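Local coordinates for protein probable glutathione reductase (Sinorhizobium meliloti, PDB 4DNA) that probably uses NADPH and a bound FAD to reduce glutathione disulfide to glutathione, working as a homodimer with a redox-active disulfide, at residues A317-E320 / A321-I325; G16-R19 / S20-A24; T296-P299 / G300-A303. One frame throughout, in Å; residues are numbered along the deposited sequence.

Overall arrangement
All three contacts lie in the FAD-binding Rossmann part of the chain; along the sequence contact 2 comes first, then contact 3, then contact 1. Contact 2 sits on helix 15-25, which starts against the FAD phosphate, and contact 1 on helix 314-329. Their centres are about 8 Å apart and the two helices touch, Ala321 packing on Ser20. Contact 3 is the turn that leads into strand 301-303, an outermost strand of the five-stranded parallel sheet. Its centre is about 15 Å from that of contact 1, joined to it by Phe324 against Tyr302, and about 17 Å from that of contact 2, which it does not touch. Helix 314-329 thus bridges helix 15-25 and the edge strand 301-303.

Contact 1 (A317-E320 / A321-I325); sequences AIHE and AMCFI
The His319 ring is placed by chi1 of -175°, which sets CG opposite the backbone N and beside the carbonyl carbon, while Met322 (selenomethionine in this model) bends at chi3 (-59°) and carries its methyl back toward that ring. The two side chains cross at about a right angle, and Met322 CE ends in the ring plane, at the edge, 3.4 Å from His319 ND1. Cys323, a full turn along the helix, approaches differently: its SG lies over one face of the imidazole, 4.0 Å from the centroid of the His319 ring and displaced toward the rim, nearest CE1. This is a sulfur-aromatic contact, so face and edge of one ring are occupied by consecutive residues of the next turn.

Beneath them runs ordinary alpha-helical bonding. Cys323 N reaches His319 O at 2.9 Å in a nearly straight bond, and Phe324 N donates to Glu320 O at the same spacing. The Glu320 carboxylate has its partners outside the two segments: a salt bridge to Arg310 and a hydrogen bond from Gly305 N.

This i to i+3 and i+4 packing also belongs to the dimer interface: Met436 of the second subunit packs on His319, and Tyr450 of the same subunit on Met322. Elsewhere on helix 314-329, Ala317 touches FAD, Ala321 leans on helix 15-25, and Phe324 meets Tyr302 of strand 301-303 edge-to-face.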
ATOM      1  N   ALA A 317       2.168 -22.708  -5.747  1.00 70.24           N
ATOM      2  CA  ALA A 317       2.873 -23.517  -6.728  1.00 71.63           C
ATOM      3  C   ALA A 317       4.370 -23.363  -6.584  1.00 72.93           C
ATOM      4  O   ALA A 317       5.092 -24.358  -6.560  1.00 75.67           O
ATOM      5  CB  ALA A 317       2.443 -23.143  -8.135  1.00 70.48           C
ATOM      6  N   ILE A 318       4.829 -22.115  -6.492  1.00 71.45           N
ATOM      7  CA  ILE A 318       6.258 -21.814  -6.434  1.00 73.51           C
ATOM      8  C   ILE A 318       6.880 -22.406  -5.183  1.00 74.49           C
ATOM      9  O   ILE A 318       7.961 -22.999  -5.251  1.00 76.89           O
ATOM     10  CB  ILE A 318       6.543 -20.297  -6.504  1.00 72.30           C
ATOM     11  CG1 ILE A 318       6.342 -19.796  -7.939  1.00 71.59           C
ATOM     12  CG2 ILE A 318       7.958 -19.992  -6.021  1.00 72.43           C
ATOM     13  CD1 ILE A 318       6.108 -18.307  -8.066  1.00 70.05           C
ATOM     14  N   HIS A 319       6.185 -22.258  -4.058  1.00 72.64           N
ATOM     15  CA  HIS A 319       6.695 -22.716  -2.781  1.00 75.86           C
ATOM     16  C   HIS A 319       6.767 -24.212  -2.747  1.00 76.33           C
ATOM     17  O   HIS A 319       7.786 -24.784  -2.326  1.00 78.33           O
ATOM     18  CB  HIS A 319       5.849 -22.172  -1.638  1.00 75.58           C
ATOM     19  CG  HIS A 319       6.389 -22.504  -0.268  1.00 77.70           C
ATOM     20  ND1 HIS A 319       7.671 -22.265   0.087  1.00 79.90           N
ATOM     21  CD2 HIS A 319       5.769 -23.058   0.846  1.00 83.23           C
ATOM     22  CE1 HIS A 319       7.864 -22.658   1.356  1.00 77.60           C
ATOM     23  NE2 HIS A 319       6.696 -23.139   1.823  1.00 78.15           N
ATOM     24  N   GLU A 320       5.689 -24.856  -3.201  1.00 75.66           N
ATOM     25  CA  GLU A 320       5.642 -26.311  -3.368  1.00 80.76           C
ATOM     26  C   GLU A 320       6.846 -26.857  -4.142  1.00 77.75           C
ATOM     27  O   GLU A 320       7.377 -27.915  -3.796  1.00 77.35           O
ATOM     28  CB  GLU A 320       4.362 -26.724  -4.083  1.00 76.10           C
ATOM     29  CG  GLU A 320       3.101 -26.608  -3.244  1.00 79.43           C
ATOM     30  CD  GLU A 320       1.839 -26.849  -4.058  1.00 83.75           C
ATOM     31  OE1 GLU A 320       1.952 -27.015  -5.295  1.00 76.19           O
ATOM     32  OE2 GLU A 320       0.731 -26.875  -3.466  1.00 91.80           O
ATOM     33  N   ALA A 321       7.260 -26.120  -5.170  1.00 75.92           N
ATOM     34  CA  ALA A 321       8.335 -26.521  -6.058  1.00 76.77           C
ATOM     35  C   ALA A 321       9.715 -26.416  -5.421  1.00 77.73           C
ATOM     36  O   ALA A 321      10.617 -27.200  -5.729  1.00 78.07           O
ATOM     37  CB  ALA A 321       8.281 -25.702  -7.334  1.00 78.12           C
HETATM   38  N   MSE A 322       9.873 -25.436  -4.542  1.00 78.87           N
HETATM   39  CA  MSE A 322      11.109 -25.270  -3.797  1.00 78.24           C
HETATM   40  C   MSE A 322      11.160 -26.342  -2.764  1.00 76.91           C
HETATM   41  O   MSE A 322      12.157 -27.038  -2.639  1.00 78.90           O
HETATM   42  CB  MSE A 322      11.164 -23.922  -3.119  1.00 79.41           C
HETATM   43  CG  MSE A 322      11.173 -22.822  -4.169  1.00 82.95           C
HETATM   44 SE   MSE A 322      11.550 -21.096  -3.285  1.00109.40          SE
HETATM   45  CE  MSE A 322      10.036 -21.005  -1.994  1.00 81.42           C
ATOM     46  N   CYS A 323      10.079 -26.506  -2.020  1.00 77.43           N
ATOM     47  CA  CYS A 323       9.999 -27.613  -1.079  1.00 78.65           C
ATOM     48  C   CYS A 323      10.279 -28.957  -1.730  1.00 77.37           C
ATOM     49  O   CYS A 323      10.883 -29.825  -1.106  1.00 77.93           O
ATOM     50  CB  CYS A 323       8.671 -27.610  -0.336  1.00 80.68           C
ATOM     51  SG  CYS A 323       8.677 -26.281   0.873  1.00 82.83           S
ATOM     52  N   PHE A 324       9.868 -29.116  -2.984  1.00 76.39           N
ATOM     53  CA  PHE A 324      10.220 -30.312  -3.732  1.00 76.53           C
ATOM     54  C   PHE A 324      11.742 -30.431  -3.960  1.00 79.04           C
ATOM     55  O   PHE A 324      12.333 -31.458  -3.626  1.00 80.26           O
ATOM     56  CB  PHE A 324       9.475 -30.406  -5.068  1.00 75.43           C
ATOM     57  CG  PHE A 324      10.175 -31.287  -6.064  1.00 78.01           C
ATOM     58  CD1 PHE A 324      10.208 -32.663  -5.892  1.00 78.65           C
ATOM     59  CD2 PHE A 324      10.865 -30.735  -7.139  1.00 78.80           C
ATOM     60  CE1 PHE A 324      10.883 -33.471  -6.786  1.00 79.08           C
ATOM     61  CE2 PHE A 324      11.545 -31.544  -8.040  1.00 78.55           C
ATOM     62  CZ  PHE A 324      11.551 -32.913  -7.863  1.00 79.16           C
ATOM     63  N   ILE A 325      12.370 -29.407  -4.545  1.00 78.25           N
ATOM     64  CA  ILE A 325      13.813 -29.435  -4.776  1.00 79.74           C
ATOM     65  C   ILE A 325      14.553 -29.797  -3.488  1.00 81.17           C
ATOM     66  O   ILE A 325      15.444 -30.645  -3.487  1.00 82.81           O
ATOM     67  CB  ILE A 325      14.326 -28.104  -5.382  1.00 80.77           C
ATOM     68  CG1 ILE A 325      14.722 -28.307  -6.850  1.00 81.03           C
ATOM     69  CG2 ILE A 325      15.551 -27.581  -4.633  1.00 80.86           C
ATOM     70  CD1 ILE A 325      13.567 -28.455  -7.814  1.00 79.01           C
TER

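Contact 2 (G16-R19 / S20-A24); sequences GGVR and SGRLA
Ser20 folds back on Gly16 and grips its carbonyl twice: the backbone N donates to Gly16 O at 3.1 Å and the hydroxyl OG to the same oxygen at 2.9 Å, the two coming from opposite faces of the carbonyl plane. A chi1 of -68° makes this possible by laying OG beside the serine's own backbone N. Gly17 and Gly21 make the next i to i+4 bond, with Gly21 N 2.8 Å from Gly17 O and almost straight. This buried, glycine-rich side belongs to the first helix of the Rossmann beta-alpha-beta unit; Gly16 N bonds an FAD phosphate oxygen, and Ala321 of helix 314-329 packs on Ser20.

The other side is built of long, partly exposed chains. Arg19 and Arg22 run side by side in the same direction, their guanidinium planes turned 70° apart, with Arg22 NH2 over one face of the Arg19 group. No hydrogen bond joins them; Arg19 NE and Arg22 NH1 are two donors 3.3 Å apart. A water in the plane of both groups accepts from Arg19 NH2 at 3.1 Å and, weakly, from Arg22 NH1. Nearer the backbone, Arg19 CD rests 3.8 Å from Leu23 CG. Arg19 also touches Ile318, and Arg22 packs on Leu103 and Ala106 of helix 81-106.

Putting a serine at Arg19 would probably leave the water without its stronger donor in this pair and Leu23 without the methylenes that lie against it.

The two arginines are not joined by attraction, and their close approach probably carries an electrostatic cost that the shared water would soften.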
ATOM      1  N   GLY A  16       4.751 -23.618 -11.292  1.00 72.19           N
ATOM      2  CA  GLY A  16       5.335 -24.760 -10.594  1.00 72.47           C
ATOM      3  C   GLY A  16       6.449 -25.477 -11.351  1.00 73.24           C
ATOM      4  O   GLY A  16       7.513 -25.746 -10.798  1.00 73.06           O
ATOM      5  N   GLY A  17       6.192 -25.781 -12.618  1.00 72.48           N
ATOM      6  CA  GLY A  17       7.106 -26.555 -13.426  1.00 72.68           C
ATOM      7  C   GLY A  17       8.389 -25.827 -13.731  1.00 74.91           C
ATOM      8  O   GLY A  17       9.471 -26.412 -13.661  1.00 76.67           O
ATOM      9  N   VAL A  18       8.266 -24.548 -14.069  1.00 73.52           N
ATOM     10  CA  VAL A  18       9.421 -23.750 -14.448  1.00 75.11           C
ATOM     11  C   VAL A  18      10.364 -23.593 -13.266  1.00 75.33           C
ATOM     12  O   VAL A  18      11.574 -23.799 -13.396  1.00 76.56           O
ATOM     13  CB  VAL A  18       9.012 -22.377 -15.021  1.00 74.87           C
ATOM     14  CG1 VAL A  18      10.199 -21.424 -15.064  1.00 76.93           C
ATOM     15  CG2 VAL A  18       8.409 -22.548 -16.407  1.00 74.57           C
ATOM     16  N   ARG A  19       9.804 -23.251 -12.112  1.00 74.03           N
ATOM     17  CA  ARG A  19      10.599 -23.180 -10.905  1.00 74.64           C
ATOM     18  C   ARG A  19      11.338 -24.499 -10.726  1.00 75.81           C
ATOM     19  O   ARG A  19      12.572 -24.518 -10.634  1.00 76.74           O
ATOM     20  CB  ARG A  19       9.727 -22.871  -9.690  1.00 72.32           C
ATOM     21  CG  ARG A  19      10.507 -22.670  -8.389  1.00 73.83           C
ATOM     22  CD  ARG A  19      11.568 -21.570  -8.471  1.00 73.53           C
ATOM     23  NE  ARG A  19      11.138 -20.415  -9.272  1.00 74.38           N
ATOM     24  CZ  ARG A  19      10.842 -19.206  -8.793  1.00 75.97           C
ATOM     25  NH1 ARG A  19      10.926 -18.946  -7.496  1.00 72.24           N
ATOM     26  NH2 ARG A  19      10.465 -18.247  -9.632  1.00 80.27           N
ATOM     27  N   SER A  20      10.574 -25.591 -10.736  1.00 74.79           N
ATOM     28  CA  SER A  20      11.108 -26.923 -10.551  1.00 75.74           C
ATOM     29  C   SER A  20      12.274 -27.206 -11.477  1.00 77.86           C
ATOM     30  O   SER A  20      13.370 -27.497 -11.017  1.00 78.86           O
ATOM     31  CB  SER A  20      10.012 -27.963 -10.731  1.00 76.98           C
ATOM     32  OG  SER A  20       9.073 -27.874  -9.673  1.00 80.69           O
ATOM     33  N   GLY A  21      12.035 -27.091 -12.779  1.00 78.67           N
ATOM     34  CA  GLY A  21      13.056 -27.369 -13.788  1.00 79.84           C
ATOM     35  C   GLY A  21      14.286 -26.495 -13.617  1.00 81.16           C
ATOM     36  O   GLY A  21      15.398 -27.006 -13.459  1.00 82.25           O
ATOM     37  N   ARG A  22      14.075 -25.177 -13.627  1.00 80.86           N
ATOM     38  CA  ARG A  22      15.164 -24.218 -13.512  1.00 79.97           C
ATOM     39  C   ARG A  22      15.971 -24.530 -12.277  1.00 81.43           C
ATOM     40  O   ARG A  22      17.179 -24.686 -12.371  1.00 84.43           O
ATOM     41  CB  ARG A  22      14.645 -22.778 -13.465  1.00 79.66           C
ATOM     42  CG  ARG A  22      15.689 -21.714 -13.790  1.00 82.00           C
ATOM     43  CD  ARG A  22      15.165 -20.298 -13.553  1.00 84.59           C
ATOM     44  NE  ARG A  22      15.161 -19.959 -12.132  1.00 84.18           N
ATOM     45  CZ  ARG A  22      14.067 -19.743 -11.405  1.00 85.19           C
ATOM     46  NH1 ARG A  22      12.855 -19.793 -11.968  1.00 84.49           N
ATOM     47  NH2 ARG A  22      14.188 -19.452 -10.108  1.00 81.23           N
ATOM     48  N   LEU A  23      15.318 -24.657 -11.125  1.00 79.73           N
ATOM     49  CA  LEU A  23      16.065 -24.929  -9.902  1.00 80.71           C
ATOM     50  C   LEU A  23      16.920 -26.179 -10.048  1.00 83.25           C
ATOM     51  O   LEU A  23      18.133 -26.125  -9.844  1.00 84.96           O
ATOM     52  CB  LEU A  23      15.151 -25.052  -8.679  1.00 79.51           C
ATOM     53  CG  LEU A  23      14.674 -23.785  -7.958  1.00 75.94           C
ATOM     54  CD1 LEU A  23      13.938 -24.172  -6.687  1.00 74.66           C
ATOM     55  CD2 LEU A  23      15.820 -22.843  -7.642  1.00 71.82           C
ATOM     56  N   ALA A  24      16.289 -27.286 -10.439  1.00 82.72           N
ATOM     57  CA  ALA A  24      16.951 -28.594 -10.526  1.00 84.39           C
ATOM     58  C   ALA A  24      18.096 -28.643 -11.537  1.00 86.56           C
ATOM     59  O   ALA A  24      19.127 -29.271 -11.279  1.00 87.82           O
ATOM     60  CB  ALA A  24      15.935 -29.681 -10.831  1.00 82.39           C
TER
HETATM   61  O   HOH W   1      10.003 -19.788 -12.259  1.00 61.40           O

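Contact 3 (T296-P299 / G300-A303)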
ATOM      1  N   THR A 296       3.000 -38.244  -5.328  1.00 72.98           N
ATOM      2  CA  THR A 296       1.843 -38.950  -5.857  1.00 74.06           C
ATOM      3  C   THR A 296       1.842 -40.332  -5.241  1.00 75.54           C
ATOM      4  O   THR A 296       2.722 -40.667  -4.447  1.00 75.48           O
ATOM      5  CB  THR A 296       1.911 -39.135  -7.389  1.00 74.85           C
ATOM      6  OG1 THR A 296       2.907 -40.116  -7.709  1.00 76.61           O
ATOM      7  CG2 THR A 296       2.226 -37.834  -8.090  1.00 74.49           C
ATOM      8  N   SER A 297       0.868 -41.144  -5.633  1.00 76.28           N
ATOM      9  CA  SER A 297       0.786 -42.504  -5.148  1.00 76.73           C
ATOM     10  C   SER A 297       1.765 -43.429  -5.877  1.00 78.46           C
ATOM     11  O   SER A 297       1.886 -44.598  -5.531  1.00 79.81           O
ATOM     12  CB  SER A 297      -0.646 -43.018  -5.255  1.00 76.58           C
ATOM     13  OG  SER A 297      -1.001 -43.165  -6.612  1.00 77.84           O
ATOM     14  N   THR A 298       2.460 -42.906  -6.884  1.00 79.78           N
ATOM     15  CA  THR A 298       3.554 -43.644  -7.521  1.00 81.19           C
ATOM     16  C   THR A 298       4.906 -43.059  -7.109  1.00 81.99           C
ATOM     17  O   THR A 298       5.121 -41.849  -7.240  1.00 80.40           O
ATOM     18  CB  THR A 298       3.433 -43.653  -9.050  1.00 82.48           C
ATOM     19  OG1 THR A 298       2.122 -44.084  -9.420  1.00 83.43           O
ATOM     20  CG2 THR A 298       4.460 -44.603  -9.666  1.00 85.30           C
ATOM     21  N   PRO A 299       5.804 -43.916  -6.589  1.00 82.77           N
ATOM     22  CA  PRO A 299       7.128 -43.602  -6.070  1.00 82.88           C
ATOM     23  C   PRO A 299       7.938 -42.552  -6.819  1.00 82.82           C
ATOM     24  O   PRO A 299       8.266 -41.508  -6.241  1.00 84.01           O
ATOM     25  CB  PRO A 299       7.823 -44.954  -6.104  1.00 85.29           C
ATOM     26  CG  PRO A 299       6.724 -45.884  -5.704  1.00 86.82           C
ATOM     27  CD  PRO A 299       5.440 -45.305  -6.254  1.00 84.64           C
ATOM     28  N   GLY A 300       8.262 -42.796  -8.079  1.00 83.11           N
ATOM     29  CA  GLY A 300       9.133 -41.852  -8.796  1.00 84.94           C
ATOM     30  C   GLY A 300       8.530 -40.504  -9.165  1.00 81.92           C
ATOM     31  O   GLY A 300       9.217 -39.658  -9.733  1.00 81.54           O
ATOM     32  N   ILE A 301       7.254 -40.299  -8.828  1.00 79.86           N
ATOM     33  CA  ILE A 301       6.469 -39.207  -9.392  1.00 78.42           C
ATOM     34  C   ILE A 301       5.944 -38.246  -8.351  1.00 76.39           C
ATOM     35  O   ILE A 301       5.371 -38.667  -7.353  1.00 76.75           O
ATOM     36  CB  ILE A 301       5.247 -39.720 -10.177  1.00 78.25           C
ATOM     37  CG1 ILE A 301       5.665 -40.698 -11.273  1.00 80.29           C
ATOM     38  CG2 ILE A 301       4.497 -38.556 -10.805  1.00 76.67           C
ATOM     39  CD1 ILE A 301       4.496 -41.401 -11.919  1.00 80.48           C
ATOM     40  N   TYR A 302       6.119 -36.953  -8.618  1.00 76.16           N
ATOM     41  CA  TYR A 302       5.532 -35.887  -7.804  1.00 74.30           C
ATOM     42  C   TYR A 302       4.529 -35.042  -8.577  1.00 73.01           C
ATOM     43  O   TYR A 302       4.592 -34.934  -9.811  1.00 72.70           O
ATOM     44  CB  TYR A 302       6.605 -34.943  -7.292  1.00 74.88           C
ATOM     45  CG  TYR A 302       7.648 -35.555  -6.400  1.00 76.91           C
ATOM     46  CD1 TYR A 302       8.678 -36.345  -6.931  1.00 78.23           C
ATOM     47  CD2 TYR A 302       7.649 -35.292  -5.035  1.00 76.09           C
ATOM     48  CE1 TYR A 302       9.661 -36.878  -6.115  1.00 79.04           C
ATOM     49  CE2 TYR A 302       8.628 -35.823  -4.208  1.00 76.45           C
ATOM     50  CZ  TYR A 302       9.633 -36.612  -4.750  1.00 78.79           C
ATOM     51  OH  TYR A 302      10.607 -37.133  -3.925  1.00 80.42           O
ATOM     52  N   ALA A 303       3.621 -34.430  -7.822  1.00 72.70           N
ATOM     53  CA  ALA A 303       2.629 -33.505  -8.355  1.00 71.68           C
ATOM     54  C   ALA A 303       2.571 -32.229  -7.509  1.00 73.24           C
ATOM     55  O   ALA A 303       2.618 -32.291  -6.282  1.00 71.47           O
ATOM     56  CB  ALA A 303       1.265 -34.170  -8.410  1.00 71.27           C
TER
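Thr296 and Ile301 close a tight reversal of the chain, an ST turn at Thr296 running into a type I beta turn from Thr298 to Ile301. The reversal delivers the chain into strand 301-303, an outermost strand of the parallel sheet in the FAD-binding Rossmann fold.

Hydrogen bonds come first. Ile301 N donates to Thr298 O at 3.1 Å, closing the beta turn over Pro299 and Gly300, although the donor stands 40° out of the carbonyl plane rather than on a lone pair. Thr296 N donates to Ile301 O, also at 3.1 Å, and so ties the start of the loop to the first residue of the strand. The ST turn is made by Thr298 N giving its hydrogen to Thr296 OG1 at 2.9 Å. With chi1 at 72°, Thr296 OG1 sits between its own backbone N and carbonyl carbon, close both to Thr298 N and to Ile301 O, to which the hydroxyl may add a second bond.

The apolar contacts of the turn centre on Ile301. Its CD1 lies 3.8 Å from Thr298 CB and about as near to Thr298 CG2, the two side chains running alongside each other and pointing the same way.

Partners outside the two segments place the turn and strand in the fold. Thr298 OG1 bonds Ala278 O, Tyr302 OH bonds Glu328 of helix 314-329, and the backbones of Gly300 and Tyr302 pair with strand 137-139.

Thr296 CG2, which chi1 points opposite the carbonyl carbon, lies against the strand; among its contacts there are Ile301 CG2 at 3.6 Å and Ala303 CB at 3.8 Å.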